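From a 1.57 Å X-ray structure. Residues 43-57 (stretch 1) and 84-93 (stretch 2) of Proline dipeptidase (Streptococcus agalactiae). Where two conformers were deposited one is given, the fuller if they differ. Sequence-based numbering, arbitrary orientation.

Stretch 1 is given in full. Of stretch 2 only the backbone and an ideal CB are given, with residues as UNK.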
HETATM    1  N   MSE A  43       3.953 -12.577   0.386  0.70  6.56           N
HETATM    2  CA  MSE A  43       4.481 -13.070  -0.875  0.50  7.46           C
HETATM    3  C   MSE A  43       5.580 -12.022  -1.310  0.70  6.67           C
HETATM    4  O   MSE A  43       5.141 -10.898  -1.541  0.70  5.74           O
HETATM    5  CB  MSE A  43       3.281 -13.058  -1.909  0.50  8.12           C
HETATM    6  CG  MSE A  43       2.812 -14.390  -2.692  0.50 11.28           C
HETATM    7 SE   MSE A  43       3.484 -14.628  -4.563  0.50 11.38          SE
HETATM    8  CE  MSE A  43       2.702 -13.009  -5.337  0.50 11.48           C
ATOM      9  N   PHE A  44       6.860 -12.359  -1.482  1.00  6.07           N
ATOM     10  CA  PHE A  44       7.810 -11.454  -2.122  1.00  5.54           C
ATOM     11  C   PHE A  44       8.724 -12.247  -3.025  1.00  5.29           C
ATOM     12  O   PHE A  44       9.177 -13.340  -2.664  1.00  5.22           O
ATOM     13  CB  PHE A  44       8.682 -10.728  -1.090  1.00  5.26           C
ATOM     14  CG  PHE A  44       7.914  -9.856  -0.134  1.00  5.73           C
ATOM     15  CD1 PHE A  44       7.320  -8.665  -0.567  1.00  6.97           C
ATOM     16  CD2 PHE A  44       7.784 -10.227   1.197  1.00  5.92           C
ATOM     17  CE1 PHE A  44       6.606  -7.862   0.323  1.00  7.00           C
ATOM     18  CE2 PHE A  44       7.071  -9.436   2.093  1.00  6.89           C
ATOM     19  CZ  PHE A  44       6.481  -8.247   1.657  1.00  7.80           C
ATOM     20  N   LEU A  45       9.022 -11.674  -4.185  1.00  5.12           N
ATOM     21  CA  LEU A  45      10.062 -12.201  -5.055  1.00  5.42           C
ATOM     22  C   LEU A  45      11.258 -11.271  -4.966  1.00  5.35           C
ATOM     23  O   LEU A  45      11.177 -10.107  -5.358  1.00  5.58           O
ATOM     24  CB  LEU A  45       9.560 -12.288  -6.497  1.00  5.74           C
ATOM     25  CG  LEU A  45      10.545 -12.764  -7.570  1.00  6.36           C
ATOM     26  CD1 LEU A  45      10.976 -14.208  -7.338  1.00  7.03           C
ATOM     27  CD2 LEU A  45       9.924 -12.612  -8.954  1.00  7.40           C
ATOM     28  N   PHE A  46      12.356 -11.797  -4.435  1.00  5.75           N
ATOM     29  CA  PHE A  46      13.574 -11.023  -4.236  1.00  5.89           C
ATOM     30  C   PHE A  46      14.516 -11.250  -5.402  1.00  6.72           C
ATOM     31  O   PHE A  46      14.982 -12.365  -5.621  1.00  7.49           O
ATOM     32  CB  PHE A  46      14.258 -11.410  -2.917  1.00  5.92           C
ATOM     33  CG  PHE A  46      13.413 -11.154  -1.697  1.00  5.81           C
ATOM     34  CD1 PHE A  46      13.320  -9.872  -1.156  1.00  6.08           C
ATOM     35  CD2 PHE A  46      12.708 -12.190  -1.089  1.00  6.39           C
ATOM     36  CE1 PHE A  46      12.536  -9.630  -0.029  1.00  7.27           C
ATOM     37  CE2 PHE A  46      11.921 -11.957   0.042  1.00  7.19           C
ATOM     38  CZ  PHE A  46      11.835 -10.676   0.574  1.00  7.03           C
ATOM     39  N   VAL A  47      14.773 -10.182  -6.150  1.00  7.19           N
ATOM     40  CA  VAL A  47      15.639 -10.237  -7.324  1.00  7.94           C
ATOM     41  C   VAL A  47      16.919  -9.471  -7.012  1.00  8.28           C
ATOM     42  O   VAL A  47      16.935  -8.241  -6.971  1.00  8.30           O
ATOM     43  CB  VAL A  47      14.931  -9.670  -8.576  1.00  7.58           C
ATOM     44  CG1 VAL A  47      15.866  -9.713  -9.796  1.00  8.24           C
ATOM     45  CG2 VAL A  47      13.645 -10.443  -8.853  1.00  8.46           C
ATOM     46  N   TYR A  48      17.985 -10.225  -6.745  1.00  9.66           N
ATOM     47  CA  TYR A  48      19.295  -9.659  -6.462  1.00 10.90           C
ATOM     48  C   TYR A  48      20.032  -9.379  -7.756  1.00 11.47           C
ATOM     49  O   TYR A  48      19.747  -9.987  -8.781  1.00 11.53           O
ATOM     50  CB  TYR A  48      20.129 -10.625  -5.629  1.00 11.45           C
ATOM     51  CG  TYR A  48      19.776 -10.680  -4.165  1.00 12.35           C
ATOM     52  CD1 TYR A  48      20.255  -9.718  -3.276  1.00 14.02           C
ATOM     53  CD2 TYR A  48      18.998 -11.721  -3.658  1.00 15.48           C
ATOM     54  CE1 TYR A  48      19.946  -9.778  -1.914  1.00 16.83           C
ATOM     55  CE2 TYR A  48      18.684 -11.789  -2.308  1.00 15.97           C
ATOM     56  CZ  TYR A  48      19.160 -10.820  -1.445  1.00 17.16           C
ATOM     57  OH  TYR A  48      18.848 -10.898  -0.106  1.00 19.57           O
ATOM     58  N   GLU A  49      20.995  -8.468  -7.678  1.00 12.46           N
ATOM     59  CA  GLU A  49      21.833  -8.094  -8.811  1.00 13.68           C
ATOM     60  C   GLU A  49      22.830  -9.188  -9.206  1.00 13.83           C
ATOM     61  O   GLU A  49      23.324  -9.187 -10.334  1.00 14.65           O
ATOM     62  CB  GLU A  49      22.602  -6.807  -8.470  1.00 14.09           C
ATOM     63  CG  GLU A  49      23.527  -6.965  -7.249  1.00 17.26           C
ATOM     64  CD  GLU A  49      24.270  -5.702  -6.839  1.00 20.68           C
ATOM     65  OE1 GLU A  49      24.269  -4.703  -7.595  1.00 23.02           O
ATOM     66  OE2 GLU A  49      24.866  -5.719  -5.738  1.00 23.44           O
ATOM     67  N   ASP A  50      23.119 -10.115  -8.291  1.00 13.26           N
ATOM     68  CA  ASP A  50      24.297 -10.988  -8.415  1.00 12.72           C
ATOM     69  C   ASP A  50      24.060 -12.488  -8.214  1.00 11.87           C
ATOM     70  O   ASP A  50      25.016 -13.261  -8.098  1.00 11.46           O
ATOM     71  CB  ASP A  50      25.385 -10.511  -7.436  1.00 12.84           C
ATOM     72  CG  ASP A  50      24.915 -10.519  -5.985  1.00 14.82           C
ATOM     73  OD1 ASP A  50      23.732 -10.841  -5.735  1.00 15.40           O
ATOM     74  OD2 ASP A  50      25.733 -10.194  -5.092  1.00 17.17           O
ATOM     75  N   ARG A  51      22.798 -12.906  -8.175  1.00 10.73           N
ATOM     76  CA  ARG A  51      22.468 -14.312  -7.955  1.00 10.23           C
ATOM     77  C   ARG A  51      21.051 -14.614  -8.431  1.00  9.78           C
ATOM     78  O   ARG A  51      20.322 -13.705  -8.833  1.00  9.58           O
ATOM     79  CB  ARG A  51      22.638 -14.674  -6.473  1.00 10.63           C
ATOM     80  CG  ARG A  51      21.609 -14.030  -5.542  1.00 11.06           C
ATOM     81  CD  ARG A  51      22.106 -14.033  -4.102  1.00 13.16           C
ATOM     82  NE  ARG A  51      23.097 -12.982  -3.866  1.00 14.87           N
ATOM     83  CZ  ARG A  51      24.009 -13.005  -2.895  1.00 16.08           C
ATOM     84  NH1 ARG A  51      24.083 -14.040  -2.066  1.00 16.92           N
ATOM     85  NH2 ARG A  51      24.860 -11.997  -2.759  1.00 17.21           N
ATOM     86  N   ASP A  52      20.663 -15.885  -8.379  1.00  9.58           N
ATOM     87  CA  ASP A  52      19.309 -16.273  -8.755  1.00  9.42           C
ATOM     88  C   ASP A  52      18.281 -15.648  -7.817  1.00  8.96           C
ATOM     89  O   ASP A  52      18.586 -15.391  -6.650  1.00  8.96           O
ATOM     90  CB  ASP A  52      19.155 -17.793  -8.756  1.00 10.18           C
ATOM     91  CG  ASP A  52      19.616 -18.413 -10.056  1.00 12.52           C
ATOM     92  OD1 ASP A  52      18.907 -18.256 -11.075  1.00 15.08           O
ATOM     93  OD2 ASP A  52      20.684 -19.053 -10.052  1.00 16.51           O
ATOM     94  N   PRO A  53      17.062 -15.387  -8.327  1.00  8.63           N
ATOM     95  CA  PRO A  53      15.997 -14.844  -7.482  1.00  8.55           C
ATOM     96  C   PRO A  53      15.628 -15.795  -6.354  1.00  7.71           C
ATOM     97  O   PRO A  53      15.940 -16.986  -6.415  1.00  7.93           O
ATOM     98  CB  PRO A  53      14.802 -14.722  -8.433  1.00  9.13           C
ATOM     99  CG  PRO A  53      15.356 -14.777  -9.790  1.00  9.14           C
ATOM    100  CD  PRO A  53      16.620 -15.564  -9.723  1.00  8.97           C
ATOM    101  N   ILE A  54      14.967 -15.260  -5.333  1.00  6.63           N
ATOM    102  CA  ILE A  54      14.464 -16.061  -4.225  1.00  5.98           C
ATOM    103  C   ILE A  54      13.009 -15.689  -3.992  1.00  5.67           C
ATOM    104  O   ILE A  54      12.680 -14.513  -3.863  1.00  5.87           O
ATOM    105  CB  ILE A  54      15.295 -15.836  -2.936  1.00  5.53           C
ATOM    106  CG1 ILE A  54      16.764 -16.182  -3.196  1.00  6.09           C
ATOM    107  CG2 ILE A  54      14.732 -16.671  -1.777  1.00  6.14           C
ATOM    108  CD1 ILE A  54      17.689 -15.926  -2.038  1.00  7.33           C
ATOM    109  N   LEU A  55      12.145 -16.699  -3.948  1.00  5.46           N
ATOM    110  CA  LEU A  55      10.718 -16.488  -3.738  1.00  5.28           C
ATOM    111  C   LEU A  55      10.307 -16.875  -2.318  1.00  5.51           C
ATOM    112  O   LEU A  55      10.640 -17.958  -1.842  1.00  5.70           O
ATOM    113  CB  LEU A  55       9.923 -17.277  -4.790  1.00  5.93           C
ATOM    114  CG  LEU A  55       8.399 -17.316  -4.692  1.00  5.80           C
ATOM    115  CD1 LEU A  55       7.796 -15.936  -4.767  1.00  6.50           C
ATOM    116  CD2 LEU A  55       7.840 -18.176  -5.797  1.00  8.37           C
ATOM    117  N   PHE A  56       9.612 -15.963  -1.642  1.00  4.92           N
ATOM    118  CA  PHE A  56       9.101 -16.185  -0.291  1.00  4.56           C
ATOM    119  C   PHE A  56       7.588 -16.231  -0.362  1.00  5.09           C
ATOM    120  O   PHE A  56       6.985 -15.316  -0.901  1.00  4.82           O
ATOM    121  CB  PHE A  56       9.558 -15.035   0.621  1.00  4.75           C
ATOM    122  CG  PHE A  56       9.067 -15.135   2.049  1.00  4.15           C
ATOM    123  CD1 PHE A  56       9.471 -16.179   2.870  1.00  4.68           C
ATOM    124  CD2 PHE A  56       8.233 -14.156   2.580  1.00  4.31           C
ATOM    125  CE1 PHE A  56       9.039 -16.260   4.190  1.00  5.37           C
ATOM    126  CE2 PHE A  56       7.790 -14.232   3.903  1.00  3.99           C
ATOM    127  CZ  PHE A  56       8.201 -15.282   4.711  1.00  5.05           C
ATOM    128  N   VAL A  57       6.979 -17.282   0.181  1.00  5.15           N
ATOM    129  CA  VAL A  57       5.520 -17.446   0.132  1.00  5.97           C
ATOM    130  C   VAL A  57       4.989 -17.990   1.453  1.00  6.15           C
ATOM    131  O   VAL A  57       5.766 -18.462   2.276  1.00  6.03           O
ATOM    132  CB  VAL A  57       5.075 -18.406  -1.016  1.00  6.26           C
ATOM    133  CG1 VAL A  57       5.278 -17.760  -2.378  1.00  7.08           C
ATOM    134  CG2 VAL A  57       5.788 -19.760  -0.924  1.00  7.25           C
ATOM    135  N   UNK A  84      11.033 -11.763  10.455  1.00  8.49           N
ATOM    136  CA  UNK A  84      12.158 -12.479  11.051  0.50  9.00           C
ATOM    137  C   UNK A  84      12.606 -13.627  10.148  1.00  8.84           C
ATOM    138  O   UNK A  84      13.806 -13.892  10.005  1.00  8.58           O
ATOM    139  CB  UNK A  84      11.781 -13.010  12.436  0.50  9.00           C
ATOM    140  N   UNK A  85      11.632 -14.309   9.540  1.00  8.45           N
ATOM    141  CA  UNK A  85      11.922 -15.417   8.634  0.50  8.13           C
ATOM    142  C   UNK A  85      12.739 -14.935   7.439  1.00  8.30           C
ATOM    143  O   UNK A  85      13.718 -15.573   7.048  1.00  8.08           O
ATOM    144  CB  UNK A  85      10.625 -16.075   8.159  0.50  8.13           C
ATOM    145  N   UNK A  86      12.325 -13.809   6.863  1.00  7.78           N
ATOM    146  CA  UNK A  86      13.042 -13.214   5.739  1.00  7.90           C
ATOM    147  C   UNK A  86      14.456 -12.822   6.170  1.00  7.92           C
ATOM    148  O   UNK A  86      15.428 -13.131   5.479  1.00  8.13           O
ATOM    149  CB  UNK A  86      12.288 -11.997   5.201  1.00  7.90           C
ATOM    150  N   UNK A  87      14.560 -12.163   7.322  1.00  8.32           N
ATOM    151  CA  UNK A  87      15.848 -11.680   7.833  1.00  8.80           C
ATOM    152  C   UNK A  87      16.849 -12.806   8.107  1.00  9.31           C
ATOM    153  O   UNK A  87      18.060 -12.620   7.942  1.00  9.96           O
ATOM    154  CB  UNK A  87      15.623 -10.880   9.117  1.00  8.80           C
ATOM    155  N   UNK A  88      16.347 -13.965   8.528  1.00  9.57           N
ATOM    156  CA  UNK A  88      17.206 -15.090   8.891  0.50  9.77           C
ATOM    157  C   UNK A  88      17.554 -15.974   7.698  1.00  9.77           C
ATOM    158  O   UNK A  88      18.470 -16.798   7.775  1.00 10.26           O
ATOM    159  CB  UNK A  88      16.527 -15.934   9.972  0.50  9.77           C
ATOM    160  N   UNK A  89      16.826 -15.813   6.597  1.00  9.38           N
ATOM    161  CA  UNK A  89      17.029 -16.691   5.443  1.00  9.49           C
ATOM    162  C   UNK A  89      17.627 -16.086   4.187  1.00  9.72           C
ATOM    163  O   UNK A  89      18.339 -16.774   3.459  1.00  9.63           O
ATOM    164  CB  UNK A  89      15.680 -17.305   5.063  1.00  9.49           C
ATOM    165  N   UNK A  90      17.351 -14.816   3.914  1.00 10.02           N
ATOM    166  CA  UNK A  90      17.988 -14.168   2.768  1.00 10.92           C
ATOM    167  C   UNK A  90      19.505 -14.093   2.968  1.00 12.08           C
ATOM    168  O   UNK A  90      19.972 -13.944   4.097  1.00 11.99           O
ATOM    169  CB  UNK A  90      17.410 -12.767   2.556  1.00 10.92           C
ATOM    170  N   UNK A  91      20.273 -14.236   1.873  1.00 13.76           N
ATOM    171  CA  UNK A  91      21.732 -14.325   1.972  1.00 15.33           C
ATOM    172  C   UNK A  91      22.450 -12.990   2.130  1.00 17.18           C
ATOM    173  O   UNK A  91      23.603 -12.974   2.565  1.00 17.64           O
ATOM    174  CB  UNK A  91      22.277 -15.029   0.727  1.00 15.33           C
ATOM    175  N   UNK A  92      21.792 -11.886   1.780  1.00 18.73           N
ATOM    176  CA  UNK A  92      22.447 -10.575   1.801  1.00 20.52           C
ATOM    177  C   UNK A  92      21.500  -9.434   2.147  1.00 21.39           C
ATOM    178  O   UNK A  92      20.357  -9.400   1.686  1.00 21.84           O
ATOM    179  CB  UNK A  92      23.093 -10.298   0.442  1.00 20.52           C
ATOM    180  N   UNK A  93      21.998  -8.502   2.957  1.00 22.64           N
ATOM    181  CA  UNK A  93      21.249  -7.306   3.342  1.00 23.37           C
ATOM    182  C   UNK A  93      22.076  -6.037   3.182  1.00 23.74           C
ATOM    183  O   UNK A  93      21.611  -4.943   3.513  1.00 24.22           O
ATOM    184  CB  UNK A  93      20.769  -7.429   4.789  1.00 23.37           C
TER

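Stretch 1 forms a hairpin of two strands, 44-48 and 54-57, paired by backbone hydrogen bonds. Phe44, Phe46, Tyr48, Ile54 and Phe56 all point their CA-to-CB bonds toward stretch 2, so the surface on offer is largely aromatic.

Position 84 has helical angles (-65/-39) and nothing of stretch 1 within 5.5 Å of its ideal CB; almost any helix-compatible residue would suit. It is Gln84.

At position 85 the CB points toward stretch 1, with the ideal CB 4.3 Å from Phe56 CE1. An aliphatic residue, or a long chain with an aliphatic stem, would fit. It is Lys85: its CG lies 3.9 Å from Phe56 CE1, and its end leads away from the hairpin.

Position 86, also helical (-62/-47), points its CB between two rings, 4.8 Å from Phe46 CZ and 5.2 Å from Phe56 CE2. No charge or polar group is near, so a medium-sized apolar residue such as Leu, Ile, Val or Met is expected. Ile86 is found. Its CG1 sits over the Phe56 face, 3.8 Å from the ring centroid and 16° off the normal; CG2 reaches Phe46 CZ at 3.8 Å, and CD1 lies 4.0 Å from Phe44 CD2.

Positions 87, 88 and 89 have no stretch 1 atom within 5.5 Å of their ideal CBs, leaving the choice wide. They are Ala87, Ser88 and Asn89; Asn89 ND2 donates to Lys85 O (2.9 Å).

Position 90 leaves helical angles (-64/145). Its CB points sideways, 3.6 Å from Tyr48 OH, but a mid-sized apolar chain could reach Phe46 and Ile54; Leu, Ile or Met would serve. Leu90 places CD1 3.7 Å from the Phe46 ring centroid, only 5° off the normal, while CD2 lies 4.0 Å from Ile54 CG2.

At position 91, phi of -80° permits proline, and the ideal CB is 3.5 Å from Arg51 NH1. A compact apolar residue would suit, as would an acidic one. Pro91 packs its CD 3.6 Å from Ile54 CD1 and its CB 3.5 Å from Arg51 NH1.

Position 92 is extended (-148/140), its CB 4.0 Å from both Tyr48 CE1 and Arg51 NH2. Tyr48 OH donates to backbone O of 92 at 2.8 Å, whatever the side chain. With both neighbours so near the CB, a small residue, polar or not, fits most easily. Ser92 lays its CB over one face of the Arg51 guanidinium.

Position 93 points away, with nothing of stretch 1 within 5.5 Å of its ideal CB; polar or apolar chains would do. It is Phe93, which makes no contact with stretch 1.

Stretch 2 (84-93) QKIASNLPSF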
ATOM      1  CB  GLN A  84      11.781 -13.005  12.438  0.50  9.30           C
ATOM      2  CG  GLN A  84      11.581 -11.918  13.485  0.50 11.32           C
ATOM      3  CD  GLN A  84      11.057 -12.465  14.800  0.50 12.80           C
ATOM      4  OE1 GLN A  84      10.519 -11.725  15.622  0.50 15.49           O
ATOM      5  NE2 GLN A  84      11.205 -13.768  15.000  0.50 13.98           N
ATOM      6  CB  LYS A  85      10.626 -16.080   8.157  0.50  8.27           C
ATOM      7  CG  LYS A  85      10.825 -17.429   7.496  0.50  8.06           C
ATOM      8  CD  LYS A  85      11.149 -18.494   8.532  0.50  9.79           C
ATOM      9  CE  LYS A  85      11.512 -19.803   7.866  0.50 11.25           C
ATOM     10  NZ  LYS A  85      11.974 -20.796   8.870  0.50 12.57           N
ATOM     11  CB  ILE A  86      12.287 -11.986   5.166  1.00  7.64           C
ATOM     12  CG1 ILE A  86      10.954 -12.419   4.545  1.00  7.34           C
ATOM     13  CG2 ILE A  86      13.155 -11.228   4.147  1.00  7.66           C
ATOM     14  CD1 ILE A  86       9.948 -11.270   4.360  1.00  6.80           C
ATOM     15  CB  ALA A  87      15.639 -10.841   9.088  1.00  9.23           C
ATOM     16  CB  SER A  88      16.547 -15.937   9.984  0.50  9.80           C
ATOM     17  OG  SER A  88      16.330 -15.180  11.161  0.50 10.71           O
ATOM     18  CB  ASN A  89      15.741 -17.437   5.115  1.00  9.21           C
ATOM     19  CG  ASN A  89      15.468 -18.547   6.093  1.00 10.19           C
ATOM     20  OD1 ASN A  89      15.957 -19.661   5.926  1.00 11.44           O
ATOM     21  ND2 ASN A  89      14.702 -18.247   7.136  1.00 11.00           N
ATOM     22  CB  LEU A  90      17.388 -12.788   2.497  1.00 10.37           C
ATOM     23  CG  LEU A  90      15.952 -12.764   1.963  1.00  9.92           C
ATOM     24  CD1 LEU A  90      15.588 -11.329   1.604  1.00 10.00           C
ATOM     25  CD2 LEU A  90      15.732 -13.696   0.766  1.00 10.57           C
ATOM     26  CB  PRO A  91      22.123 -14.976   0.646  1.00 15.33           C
ATOM     27  CG  PRO A  91      21.072 -14.511  -0.310  1.00 14.89           C
ATOM     28  CD  PRO A  91      19.805 -14.490   0.495  1.00 14.08           C
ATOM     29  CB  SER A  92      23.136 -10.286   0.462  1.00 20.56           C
ATOM     30  OG  SER A  92      23.708  -8.987   0.461  1.00 22.20           O
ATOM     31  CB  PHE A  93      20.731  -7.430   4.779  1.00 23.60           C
ATOM     32  CG  PHE A  93      19.925  -8.665   5.017  1.00 23.83           C
ATOM     33  CD1 PHE A  93      18.573  -8.702   4.694  1.00 24.02           C
ATOM     34  CD2 PHE A  93      20.523  -9.805   5.538  1.00 24.50           C
ATOM     35  CE1 PHE A  93      17.827  -9.854   4.901  1.00 24.40           C
ATOM     36  CE2 PHE A  93      19.787 -10.961   5.747  1.00 24.41           C
ATOM     37  CZ  PHE A  93      18.435 -10.984   5.427  1.00 24.53           C
TER
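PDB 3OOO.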